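Local coordinates for tubulin-like protein CetZ (Methanosaeta thermophila, PDB 3ZID) that binds GTP, probably hydrolyses it as a tubulin/FtsZ-type GTPase, and is thought to help control archaeal cell shape, at residues A198-F203 with R315-L320. Sequence-based numbering, arbitrary orientation.
Sequences AQRLLF and RVLSVL
The Phe203 ring is sandwiched between Arg315 and Leu317 of strand 315-322. Over one face lies the guanidinium of Arg315, its plane only 7° from that of the ring and its CZ 3.7 Å from the ring centroid, stacked flat in a cation-pi contact with NE above the ring centre. Leu317 presses on the opposite face, off centre, with CB 3.8 Å from the same centroid in a CH-pi contact. Phe203 comes between them with CG anti to its backbone N (chi1 -172°), while Arg315 starts from the crowded position between its own N and carbonyl carbon and then runs extended, meeting the ring tip to tip. An alanine in place of Phe203 would probably leave the guanidinium without its stacking surface and loosen the packing around Leu317. In this tubulin/FtsZ fold, residues 198-203 of helix 186-210, the long core helix between the nucleotide-binding and C-terminal domains, cross residues 315-320 of the mixed sheet at 89°. One turn earlier on the helix, CD1 of Leu317 rests 4.1 Å from CG of Arg200, whose NH1 is bonded to the carbonyls of Leu234 and Gly258. Polar partners hold the Arg315 guanidinium in place: NE bonds Gln278 OE1, NH1 meets Tyr236 OH, and a water in the guanidinium plane at its edge accepts from NH1 through its O at 3.0 Å. The same water O donates to Gln199 O at 2.7 Å.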
# COMPACT_ATOMS: atom_id res chain seq x y z
N ALA A 198 5.21 2.59 7.84
CA ALA A 198 4.70 3.11 9.10
C ALA A 198 5.23 4.52 9.39
O ALA A 198 4.50 5.39 9.84
CB ALA A 198 5.05 2.16 10.22
N GLN A 199 6.51 4.72 9.12
CA GLN A 199 7.13 6.02 9.38
C GLN A 199 6.45 7.09 8.55
O GLN A 199 6.07 8.15 9.07
CB GLN A 199 8.60 5.97 9.01
CG GLN A 199 9.41 7.16 9.45
CD GLN A 199 10.90 6.91 9.23
OE1 GLN A 199 11.29 6.17 8.31
NE2 GLN A 199 11.74 7.50 10.07
N ARG A 200 6.25 6.78 7.28
CA ARG A 200 5.60 7.72 6.38
C ARG A 200 4.14 7.97 6.73
O ARG A 200 3.71 9.11 6.70
CB ARG A 200 5.75 7.27 4.93
CG ARG A 200 7.16 7.54 4.41
CD ARG A 200 7.57 6.59 3.30
NE ARG A 200 9.02 6.37 3.30
CZ ARG A 200 9.78 6.41 2.22
NH1 ARG A 200 9.25 6.68 1.02
NH2 ARG A 200 11.08 6.20 2.33
N LEU A 201 3.39 6.94 7.13
CA LEU A 201 1.98 7.12 7.45
C LEU A 201 1.80 7.97 8.71
O LEU A 201 0.90 8.80 8.79
CB LEU A 201 1.29 5.77 7.68
CG LEU A 201 1.02 4.87 6.46
CD1 LEU A 201 0.34 3.57 6.91
CD2 LEU A 201 0.21 5.61 5.41
N LEU A 202 2.66 7.71 9.69
CA LEU A 202 2.64 8.47 10.94
C LEU A 202 2.99 9.94 10.71
O LEU A 202 2.37 10.83 11.28
CB LEU A 202 3.55 7.83 11.98
CG LEU A 202 2.89 6.59 12.58
CD1 LEU A 202 3.90 5.81 13.42
CD2 LEU A 202 1.67 7.01 13.42
N PHE A 203 3.97 10.18 9.84
CA PHE A 203 4.33 11.54 9.45
C PHE A 203 3.10 12.17 8.76
O PHE A 203 2.71 13.29 9.07
CB PHE A 203 5.56 11.48 8.52
CG PHE A 203 6.18 12.82 8.18
CD1 PHE A 203 5.64 14.01 8.63
CD2 PHE A 203 7.33 12.88 7.40
CE1 PHE A 203 6.23 15.24 8.30
CE2 PHE A 203 7.92 14.09 7.07
CZ PHE A 203 7.36 15.27 7.51
N ARG A 315 12.78 17.11 7.87
CA ARG A 315 12.41 15.95 7.07
C ARG A 315 11.27 16.37 6.15
O ARG A 315 10.52 17.33 6.41
CB ARG A 315 12.01 14.76 7.94
CG ARG A 315 10.81 14.99 8.84
CD ARG A 315 10.35 13.64 9.42
NE ARG A 315 9.16 13.79 10.25
CZ ARG A 315 8.51 12.77 10.81
NH1 ARG A 315 8.93 11.54 10.61
NH2 ARG A 315 7.44 13.00 11.57
N VAL A 316 11.15 15.66 5.04
CA VAL A 316 10.17 15.99 4.04
C VAL A 316 9.36 14.75 3.72
O VAL A 316 9.90 13.66 3.54
CB VAL A 316 10.83 16.52 2.74
CG1 VAL A 316 9.77 16.81 1.68
CG2 VAL A 316 11.64 17.78 3.04
N LEU A 317 8.06 14.95 3.66
CA LEU A 317 7.15 13.95 3.15
C LEU A 317 6.55 14.45 1.85
O LEU A 317 6.05 15.56 1.76
CB LEU A 317 6.05 13.66 4.15
CG LEU A 317 5.00 12.64 3.65
CD1 LEU A 317 5.52 11.26 3.83
CD2 LEU A 317 3.71 12.82 4.43
N SER A 318 6.56 13.59 0.84
CA SER A 318 5.89 13.91 -0.40
C SER A 318 4.76 12.92 -0.65
O SER A 318 4.91 11.71 -0.48
CB SER A 318 6.90 13.90 -1.55
OG SER A 318 7.55 12.64 -1.65
N VAL A 319 3.60 13.45 -1.02
CA VAL A 319 2.48 12.60 -1.39
C VAL A 319 2.34 12.84 -2.87
O VAL A 319 2.11 13.96 -3.29
CB VAL A 319 1.17 12.98 -0.65
CG1 VAL A 319 0.03 12.01 -1.04
CG2 VAL A 319 1.40 13.00 0.89
N LEU A 320 2.52 11.79 -3.65
CA LEU A 320 2.49 11.88 -5.11
C LEU A 320 1.26 11.19 -5.65
O LEU A 320 0.82 10.18 -5.13
CB LEU A 320 3.70 11.20 -5.72
CG LEU A 320 5.07 11.77 -5.42
CD1 LEU A 320 6.11 11.00 -6.21
CD2 LEU A 320 5.09 13.25 -5.77
O HOH W 1 7.17 9.17 11.35